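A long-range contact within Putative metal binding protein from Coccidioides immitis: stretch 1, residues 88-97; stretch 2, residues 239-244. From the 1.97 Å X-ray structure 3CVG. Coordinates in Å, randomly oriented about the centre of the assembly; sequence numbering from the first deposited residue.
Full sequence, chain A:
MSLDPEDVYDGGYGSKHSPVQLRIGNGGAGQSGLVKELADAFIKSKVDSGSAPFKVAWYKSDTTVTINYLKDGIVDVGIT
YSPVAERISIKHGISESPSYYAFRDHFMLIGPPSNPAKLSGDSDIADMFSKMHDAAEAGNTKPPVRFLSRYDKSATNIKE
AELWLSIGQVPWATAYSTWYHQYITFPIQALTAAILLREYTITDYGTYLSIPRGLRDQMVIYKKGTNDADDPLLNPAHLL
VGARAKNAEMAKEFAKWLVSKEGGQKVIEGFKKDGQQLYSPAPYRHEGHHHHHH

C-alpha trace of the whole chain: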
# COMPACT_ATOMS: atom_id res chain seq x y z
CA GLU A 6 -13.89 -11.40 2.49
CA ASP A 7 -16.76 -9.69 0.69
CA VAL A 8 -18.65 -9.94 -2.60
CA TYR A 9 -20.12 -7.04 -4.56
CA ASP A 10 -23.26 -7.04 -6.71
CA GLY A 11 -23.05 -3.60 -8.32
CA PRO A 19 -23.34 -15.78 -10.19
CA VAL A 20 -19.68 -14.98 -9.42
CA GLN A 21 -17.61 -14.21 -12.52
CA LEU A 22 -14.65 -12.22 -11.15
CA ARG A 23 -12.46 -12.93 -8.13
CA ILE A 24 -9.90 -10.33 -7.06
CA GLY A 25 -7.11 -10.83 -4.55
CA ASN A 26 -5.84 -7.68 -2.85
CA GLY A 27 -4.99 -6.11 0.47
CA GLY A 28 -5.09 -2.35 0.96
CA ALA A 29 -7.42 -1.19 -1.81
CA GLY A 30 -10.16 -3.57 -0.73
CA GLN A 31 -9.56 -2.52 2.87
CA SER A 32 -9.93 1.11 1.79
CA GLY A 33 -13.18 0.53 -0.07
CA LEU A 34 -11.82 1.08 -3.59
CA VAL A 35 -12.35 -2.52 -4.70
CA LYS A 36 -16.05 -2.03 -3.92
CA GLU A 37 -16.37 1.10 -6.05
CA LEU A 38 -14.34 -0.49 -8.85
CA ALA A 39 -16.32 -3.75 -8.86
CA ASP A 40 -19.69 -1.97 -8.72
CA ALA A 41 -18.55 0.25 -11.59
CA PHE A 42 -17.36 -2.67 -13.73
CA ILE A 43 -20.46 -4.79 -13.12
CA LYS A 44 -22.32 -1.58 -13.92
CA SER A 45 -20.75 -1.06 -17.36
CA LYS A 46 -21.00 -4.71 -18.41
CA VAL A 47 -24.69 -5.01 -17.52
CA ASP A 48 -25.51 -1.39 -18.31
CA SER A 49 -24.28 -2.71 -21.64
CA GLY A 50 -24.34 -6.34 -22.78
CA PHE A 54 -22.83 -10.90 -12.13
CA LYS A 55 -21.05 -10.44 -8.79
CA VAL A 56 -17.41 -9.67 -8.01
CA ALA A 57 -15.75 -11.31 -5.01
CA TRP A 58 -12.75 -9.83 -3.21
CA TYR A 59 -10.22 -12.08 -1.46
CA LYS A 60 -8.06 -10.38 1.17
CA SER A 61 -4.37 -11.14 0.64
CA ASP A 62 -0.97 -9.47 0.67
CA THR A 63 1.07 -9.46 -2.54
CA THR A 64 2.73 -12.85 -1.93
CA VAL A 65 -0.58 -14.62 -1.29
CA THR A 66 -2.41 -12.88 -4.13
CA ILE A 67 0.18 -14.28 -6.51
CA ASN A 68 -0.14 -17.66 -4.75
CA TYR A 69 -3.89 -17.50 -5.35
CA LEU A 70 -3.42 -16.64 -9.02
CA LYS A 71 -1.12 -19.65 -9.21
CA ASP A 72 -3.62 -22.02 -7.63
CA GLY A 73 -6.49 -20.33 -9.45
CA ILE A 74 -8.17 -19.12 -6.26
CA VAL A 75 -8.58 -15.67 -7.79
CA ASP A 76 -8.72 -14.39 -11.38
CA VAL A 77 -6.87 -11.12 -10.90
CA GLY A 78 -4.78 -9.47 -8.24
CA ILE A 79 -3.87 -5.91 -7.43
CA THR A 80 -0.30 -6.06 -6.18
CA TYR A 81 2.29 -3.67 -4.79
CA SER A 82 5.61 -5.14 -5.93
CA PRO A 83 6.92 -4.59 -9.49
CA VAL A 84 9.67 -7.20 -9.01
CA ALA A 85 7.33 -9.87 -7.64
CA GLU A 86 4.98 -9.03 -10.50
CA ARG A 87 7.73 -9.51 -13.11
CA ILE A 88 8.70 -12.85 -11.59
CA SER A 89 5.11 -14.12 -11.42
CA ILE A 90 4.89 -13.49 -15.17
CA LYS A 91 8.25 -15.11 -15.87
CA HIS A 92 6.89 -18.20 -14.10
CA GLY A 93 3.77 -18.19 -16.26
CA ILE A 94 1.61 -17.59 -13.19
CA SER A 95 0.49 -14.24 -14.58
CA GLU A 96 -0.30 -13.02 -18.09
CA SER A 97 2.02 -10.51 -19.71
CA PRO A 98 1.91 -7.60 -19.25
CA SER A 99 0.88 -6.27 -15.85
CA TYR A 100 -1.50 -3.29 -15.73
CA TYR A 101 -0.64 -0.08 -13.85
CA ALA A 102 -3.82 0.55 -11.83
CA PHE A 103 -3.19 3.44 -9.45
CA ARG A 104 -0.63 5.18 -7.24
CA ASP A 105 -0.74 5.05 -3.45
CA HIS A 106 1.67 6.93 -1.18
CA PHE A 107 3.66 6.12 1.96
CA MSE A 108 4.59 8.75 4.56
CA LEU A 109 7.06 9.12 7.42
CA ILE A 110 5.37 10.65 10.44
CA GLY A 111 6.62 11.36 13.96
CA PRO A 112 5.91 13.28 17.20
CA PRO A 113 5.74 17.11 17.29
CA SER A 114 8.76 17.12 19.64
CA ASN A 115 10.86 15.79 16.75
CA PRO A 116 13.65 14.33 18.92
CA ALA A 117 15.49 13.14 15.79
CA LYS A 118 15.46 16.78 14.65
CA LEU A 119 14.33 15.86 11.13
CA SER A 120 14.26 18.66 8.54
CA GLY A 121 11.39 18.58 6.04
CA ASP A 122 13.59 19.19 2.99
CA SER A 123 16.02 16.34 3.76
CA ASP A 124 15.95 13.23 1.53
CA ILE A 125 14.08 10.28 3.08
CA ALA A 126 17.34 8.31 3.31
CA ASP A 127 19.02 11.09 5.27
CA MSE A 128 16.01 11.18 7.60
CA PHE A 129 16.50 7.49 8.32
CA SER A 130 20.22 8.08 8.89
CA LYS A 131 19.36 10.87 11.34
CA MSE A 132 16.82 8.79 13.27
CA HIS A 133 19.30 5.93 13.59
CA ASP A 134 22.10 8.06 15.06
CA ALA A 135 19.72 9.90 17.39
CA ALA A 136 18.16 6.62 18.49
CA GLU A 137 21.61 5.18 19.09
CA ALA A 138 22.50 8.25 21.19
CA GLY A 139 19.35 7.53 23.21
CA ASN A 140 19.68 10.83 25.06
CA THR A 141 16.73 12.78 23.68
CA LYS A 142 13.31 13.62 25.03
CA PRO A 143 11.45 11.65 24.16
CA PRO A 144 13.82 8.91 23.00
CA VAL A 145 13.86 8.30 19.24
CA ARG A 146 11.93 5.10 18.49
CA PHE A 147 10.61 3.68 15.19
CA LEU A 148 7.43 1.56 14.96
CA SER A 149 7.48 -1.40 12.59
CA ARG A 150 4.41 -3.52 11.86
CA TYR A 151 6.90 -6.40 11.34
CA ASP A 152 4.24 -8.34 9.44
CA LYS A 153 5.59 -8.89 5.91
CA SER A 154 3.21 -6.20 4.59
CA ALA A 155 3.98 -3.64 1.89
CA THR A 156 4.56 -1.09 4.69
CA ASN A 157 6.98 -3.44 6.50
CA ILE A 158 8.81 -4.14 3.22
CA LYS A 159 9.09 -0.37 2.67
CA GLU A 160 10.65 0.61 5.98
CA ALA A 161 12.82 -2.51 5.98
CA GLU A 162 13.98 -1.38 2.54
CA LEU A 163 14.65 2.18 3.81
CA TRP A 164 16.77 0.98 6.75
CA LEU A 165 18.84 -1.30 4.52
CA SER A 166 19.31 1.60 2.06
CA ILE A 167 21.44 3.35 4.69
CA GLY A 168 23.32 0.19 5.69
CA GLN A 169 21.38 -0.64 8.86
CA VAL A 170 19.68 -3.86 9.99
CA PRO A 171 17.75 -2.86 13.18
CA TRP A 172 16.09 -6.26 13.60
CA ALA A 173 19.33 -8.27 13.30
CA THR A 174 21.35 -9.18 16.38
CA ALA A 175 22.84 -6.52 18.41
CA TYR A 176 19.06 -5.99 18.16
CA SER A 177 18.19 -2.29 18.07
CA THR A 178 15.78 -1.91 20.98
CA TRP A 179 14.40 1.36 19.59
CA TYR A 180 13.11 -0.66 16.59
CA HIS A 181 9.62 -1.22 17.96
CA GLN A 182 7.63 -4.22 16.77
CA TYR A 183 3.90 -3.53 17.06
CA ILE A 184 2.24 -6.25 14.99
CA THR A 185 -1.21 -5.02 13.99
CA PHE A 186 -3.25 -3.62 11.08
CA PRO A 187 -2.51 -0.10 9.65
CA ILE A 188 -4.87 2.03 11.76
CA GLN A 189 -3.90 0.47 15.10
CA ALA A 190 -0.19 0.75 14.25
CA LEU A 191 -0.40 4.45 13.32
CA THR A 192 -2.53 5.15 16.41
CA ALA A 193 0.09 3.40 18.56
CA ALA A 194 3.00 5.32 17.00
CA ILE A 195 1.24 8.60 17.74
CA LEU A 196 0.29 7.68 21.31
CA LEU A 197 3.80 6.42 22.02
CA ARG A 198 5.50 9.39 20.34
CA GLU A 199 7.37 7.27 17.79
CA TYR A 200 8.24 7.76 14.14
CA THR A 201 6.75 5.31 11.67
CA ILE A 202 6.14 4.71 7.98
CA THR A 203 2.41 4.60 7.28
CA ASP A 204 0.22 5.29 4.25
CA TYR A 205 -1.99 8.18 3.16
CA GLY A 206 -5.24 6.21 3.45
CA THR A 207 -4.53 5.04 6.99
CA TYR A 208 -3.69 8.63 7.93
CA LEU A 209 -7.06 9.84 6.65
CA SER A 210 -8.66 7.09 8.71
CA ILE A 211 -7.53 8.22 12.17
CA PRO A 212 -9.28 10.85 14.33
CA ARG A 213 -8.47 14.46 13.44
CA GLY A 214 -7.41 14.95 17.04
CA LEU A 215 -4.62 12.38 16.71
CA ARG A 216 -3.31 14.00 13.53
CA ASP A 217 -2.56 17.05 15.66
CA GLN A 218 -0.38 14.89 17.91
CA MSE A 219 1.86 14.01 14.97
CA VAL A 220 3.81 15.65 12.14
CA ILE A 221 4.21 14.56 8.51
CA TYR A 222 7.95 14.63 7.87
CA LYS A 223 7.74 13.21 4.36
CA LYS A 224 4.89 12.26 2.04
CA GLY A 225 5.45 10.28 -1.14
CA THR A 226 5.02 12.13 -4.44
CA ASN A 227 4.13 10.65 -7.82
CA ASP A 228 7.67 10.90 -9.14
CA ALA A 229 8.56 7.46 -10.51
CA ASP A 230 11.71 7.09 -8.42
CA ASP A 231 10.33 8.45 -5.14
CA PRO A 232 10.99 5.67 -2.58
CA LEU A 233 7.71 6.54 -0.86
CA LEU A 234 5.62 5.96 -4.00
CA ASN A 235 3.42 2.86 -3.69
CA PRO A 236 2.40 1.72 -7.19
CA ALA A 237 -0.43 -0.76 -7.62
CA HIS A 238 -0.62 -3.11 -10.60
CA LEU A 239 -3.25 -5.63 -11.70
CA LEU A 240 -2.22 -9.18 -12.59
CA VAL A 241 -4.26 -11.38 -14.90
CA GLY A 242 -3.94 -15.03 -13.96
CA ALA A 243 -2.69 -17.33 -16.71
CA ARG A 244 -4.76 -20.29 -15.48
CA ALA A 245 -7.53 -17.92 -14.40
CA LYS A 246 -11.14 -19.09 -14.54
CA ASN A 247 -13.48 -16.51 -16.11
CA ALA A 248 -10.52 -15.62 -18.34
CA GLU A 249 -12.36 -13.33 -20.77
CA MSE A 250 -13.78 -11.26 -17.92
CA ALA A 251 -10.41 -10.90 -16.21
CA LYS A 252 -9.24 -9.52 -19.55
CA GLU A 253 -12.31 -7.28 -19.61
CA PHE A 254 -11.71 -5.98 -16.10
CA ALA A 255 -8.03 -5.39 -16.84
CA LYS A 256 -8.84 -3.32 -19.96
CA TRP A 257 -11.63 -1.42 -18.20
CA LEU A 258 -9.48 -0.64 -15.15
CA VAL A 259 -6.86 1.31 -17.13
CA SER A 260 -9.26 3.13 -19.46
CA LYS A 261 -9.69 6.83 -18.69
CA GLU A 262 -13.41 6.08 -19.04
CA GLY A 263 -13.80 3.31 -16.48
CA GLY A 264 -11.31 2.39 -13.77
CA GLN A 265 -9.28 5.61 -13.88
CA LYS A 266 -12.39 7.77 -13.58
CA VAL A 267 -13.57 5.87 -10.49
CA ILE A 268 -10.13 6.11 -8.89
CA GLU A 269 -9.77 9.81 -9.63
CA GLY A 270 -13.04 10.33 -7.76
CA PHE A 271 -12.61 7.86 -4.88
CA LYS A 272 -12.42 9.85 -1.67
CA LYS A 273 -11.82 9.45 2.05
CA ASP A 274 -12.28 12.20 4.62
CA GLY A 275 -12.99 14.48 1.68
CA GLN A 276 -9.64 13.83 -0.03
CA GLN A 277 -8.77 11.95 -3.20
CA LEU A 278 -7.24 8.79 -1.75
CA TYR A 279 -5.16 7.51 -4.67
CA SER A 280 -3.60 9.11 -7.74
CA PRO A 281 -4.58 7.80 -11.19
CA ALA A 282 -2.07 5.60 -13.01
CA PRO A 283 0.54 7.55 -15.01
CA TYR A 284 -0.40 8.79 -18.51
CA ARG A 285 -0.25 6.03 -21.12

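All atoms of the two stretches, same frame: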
# COMPACT_ATOMS: atom_id res chain seq x y z
N ILE A 88 8.37 -11.45 -11.80
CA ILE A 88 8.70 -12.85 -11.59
C ILE A 88 7.49 -13.77 -11.74
O ILE A 88 7.62 -14.88 -12.26
CB ILE A 88 9.36 -13.06 -10.20
CG1 ILE A 88 10.69 -12.29 -10.16
CG2 ILE A 88 9.60 -14.55 -9.94
CD1 ILE A 88 11.44 -12.40 -8.84
N SER A 89 6.32 -13.31 -11.30
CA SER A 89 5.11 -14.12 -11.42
C SER A 89 4.82 -14.38 -12.90
O SER A 89 4.35 -15.46 -13.28
CB SER A 89 3.92 -13.40 -10.79
OG SER A 89 3.48 -12.32 -11.59
N ILE A 90 5.11 -13.38 -13.73
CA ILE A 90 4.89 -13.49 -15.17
C ILE A 90 5.94 -14.40 -15.80
O ILE A 90 5.63 -15.20 -16.69
CB ILE A 90 4.94 -12.09 -15.84
CG1 ILE A 90 3.67 -11.31 -15.48
CG2 ILE A 90 5.09 -12.22 -17.36
CD1 ILE A 90 3.69 -9.87 -15.92
N LYS A 91 7.18 -14.29 -15.35
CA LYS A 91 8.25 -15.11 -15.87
C LYS A 91 7.95 -16.58 -15.59
O LYS A 91 8.34 -17.46 -16.36
CB LYS A 91 9.59 -14.73 -15.24
CG LYS A 91 10.78 -15.52 -15.78
CD LYS A 91 12.04 -15.26 -14.96
CE LYS A 91 13.25 -15.94 -15.58
NZ LYS A 91 14.49 -15.72 -14.78
N HIS A 92 7.25 -16.84 -14.49
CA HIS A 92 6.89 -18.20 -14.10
C HIS A 92 5.65 -18.70 -14.83
O HIS A 92 5.30 -19.88 -14.73
CB HIS A 92 6.61 -18.29 -12.59
CG HIS A 92 7.82 -18.11 -11.73
ND1 HIS A 92 9.07 -18.57 -12.08
CD2 HIS A 92 7.96 -17.57 -10.49
CE1 HIS A 92 9.92 -18.32 -11.10
NE2 HIS A 92 9.28 -17.72 -10.13
N GLY A 93 4.97 -17.80 -15.55
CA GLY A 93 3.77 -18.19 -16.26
C GLY A 93 2.55 -18.20 -15.36
O GLY A 93 1.48 -18.68 -15.74
N ILE A 94 2.71 -17.67 -14.15
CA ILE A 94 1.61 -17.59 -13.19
C ILE A 94 0.67 -16.47 -13.61
O ILE A 94 -0.55 -16.58 -13.44
CB ILE A 94 2.11 -17.27 -11.77
CG1 ILE A 94 2.73 -18.52 -11.13
CG2 ILE A 94 0.96 -16.75 -10.91
CD1 ILE A 94 3.35 -18.27 -9.77
N SER A 95 1.25 -15.40 -14.14
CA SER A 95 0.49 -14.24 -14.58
C SER A 95 0.67 -13.97 -16.07
O SER A 95 1.70 -14.30 -16.65
CB SER A 95 0.93 -12.99 -13.80
OG SER A 95 0.64 -13.11 -12.42
N GLU A 96 -0.35 -13.37 -16.67
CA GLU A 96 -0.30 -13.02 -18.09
C GLU A 96 0.59 -11.81 -18.25
O GLU A 96 0.75 -11.02 -17.32
CB GLU A 96 -1.70 -12.66 -18.59
CG GLU A 96 -2.71 -13.78 -18.58
CD GLU A 96 -2.67 -14.59 -19.86
OE1 GLU A 96 -1.69 -15.32 -20.09
OE2 GLU A 96 -3.64 -14.47 -20.65
N SER A 97 1.19 -11.66 -19.42
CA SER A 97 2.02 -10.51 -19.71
C SER A 97 1.14 -9.60 -20.56
O SER A 97 0.44 -10.08 -21.45
CB SER A 97 3.26 -10.93 -20.51
OG SER A 97 4.10 -9.82 -20.76
N LEU A 239 -2.30 -4.53 -11.64
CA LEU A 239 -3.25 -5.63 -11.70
C LEU A 239 -2.58 -6.78 -12.44
O LEU A 239 -1.87 -6.57 -13.43
CB LEU A 239 -4.51 -5.24 -12.46
CG LEU A 239 -5.53 -6.37 -12.58
CD1 LEU A 239 -6.22 -6.57 -11.25
CD2 LEU A 239 -6.56 -6.05 -13.65
N LEU A 240 -2.79 -8.00 -11.96
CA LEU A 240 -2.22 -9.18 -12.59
C LEU A 240 -3.35 -10.07 -13.08
O LEU A 240 -4.28 -10.35 -12.33
CB LEU A 240 -1.34 -9.96 -11.61
CG LEU A 240 -0.04 -9.31 -11.13
CD1 LEU A 240 0.63 -10.21 -10.09
CD2 LEU A 240 0.89 -9.08 -12.31
N VAL A 241 -3.26 -10.49 -14.33
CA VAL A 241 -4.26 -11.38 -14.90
C VAL A 241 -3.70 -12.79 -14.84
O VAL A 241 -2.65 -13.08 -15.42
CB VAL A 241 -4.57 -11.01 -16.37
CG1 VAL A 241 -5.44 -12.09 -17.02
CG2 VAL A 241 -5.28 -9.66 -16.42
N GLY A 242 -4.39 -13.66 -14.10
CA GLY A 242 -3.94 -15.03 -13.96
C GLY A 242 -3.90 -15.79 -15.27
O GLY A 242 -4.82 -15.67 -16.08
N ALA A 243 -2.84 -16.56 -15.48
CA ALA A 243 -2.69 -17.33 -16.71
C ALA A 243 -3.67 -18.50 -16.74
O ALA A 243 -4.23 -18.82 -17.80
CB ALA A 243 -1.26 -17.85 -16.83
N ARG A 244 -3.87 -19.14 -15.59
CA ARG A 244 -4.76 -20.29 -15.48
C ARG A 244 -6.13 -19.83 -14.98
O ARG A 244 -6.99 -20.65 -14.68
CB ARG A 244 -4.19 -21.30 -14.48
CG ARG A 244 -2.71 -21.62 -14.67
CD ARG A 244 -2.44 -22.28 -16.00
NE ARG A 244 -3.18 -23.54 -16.14
CZ ARG A 244 -3.13 -24.33 -17.21
NH1 ARG A 244 -2.38 -24.00 -18.24
NH2 ARG A 244 -3.84 -25.45 -17.24

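Two backbone hydrogen bonds, separated by a single residue in each stretch, carry the contact between these stretches. Ala 243 N donates to Ile 94 O over 3.1 Å, and Glu 96 N donates to Val 241 O over 2.6 Å; both are nearly linear at the hydrogen. Together they form a single beta bridge centred on Ser 95 and Gly 242, whose CA atoms lie 4.5 Å apart. Ser 95 CA also sits 3.5 Å from Val 241 O, adding a CA-H...O contact beside the stronger bond to that carbonyl.

The helix turns into this bridge through a Schellman motif. Gly 93, at phi 83°, leaves the helical conformation, and a CB at these backbone angles would be jammed against the preceding carbonyl oxygen, so glycine suits the turn. Gly 93 N donates to Ile 90 O (2.9 Å), and Ser 89 O accepts from both Ile 94 N (2.9 Å) and Ser 95 N (3.2 Å), tying the emerging chain to the helix.

The buried side of the contact pairs two serines with a leucine. Ser 89, with chi1 at 73° (p), points its CB toward the second stretch, while Ser 95 adopts m. These rotamers bring the hydroxyls together, and Ser 95 OG donates to Ser 89 OG over 3.1 Å. The two small hydroxyls thus share a hydrogen bond in a buried setting, and Ser 89 OG is also bonded elsewhere in the structure. Leu 240, in the common m,t rotamer, leaves its backbone sideways but brings its end nearer: its CD1 packs 3.7 Å from Ser 95 OG and 3.9 Å from Ser 89 OG, van der Waals contacts that cover the pair with a methyl group.

Glu 96 gives the largest share of covered surface in the first stretch. Its CB points toward the other stretch, and chi1 and chi2 are both m, so that the aliphatic part of the side chain lies against its partners: Glu 96 CG is 3.6 Å from Val 241 CG1 and 3.8 Å from Gly 242 O. The carboxylate makes no hydrogen bond or salt bridge across the contact; Glu 96 OE1 comes no closer to the Ala 243 CB than 4.1 Å. Val 241, buried with chi1 at 171° (t), offers CG1 to this methylene packing.

Ala 243 fits closely where the two stretches meet beyond the bridge, its CB only 3.1 Å from Gly 93 O. Ile 94 points its CB away, so it joins the contact chiefly through its carbonyl. In all, 366 Å² is buried, summed over both sides, a modest area organised around main-chain bonding.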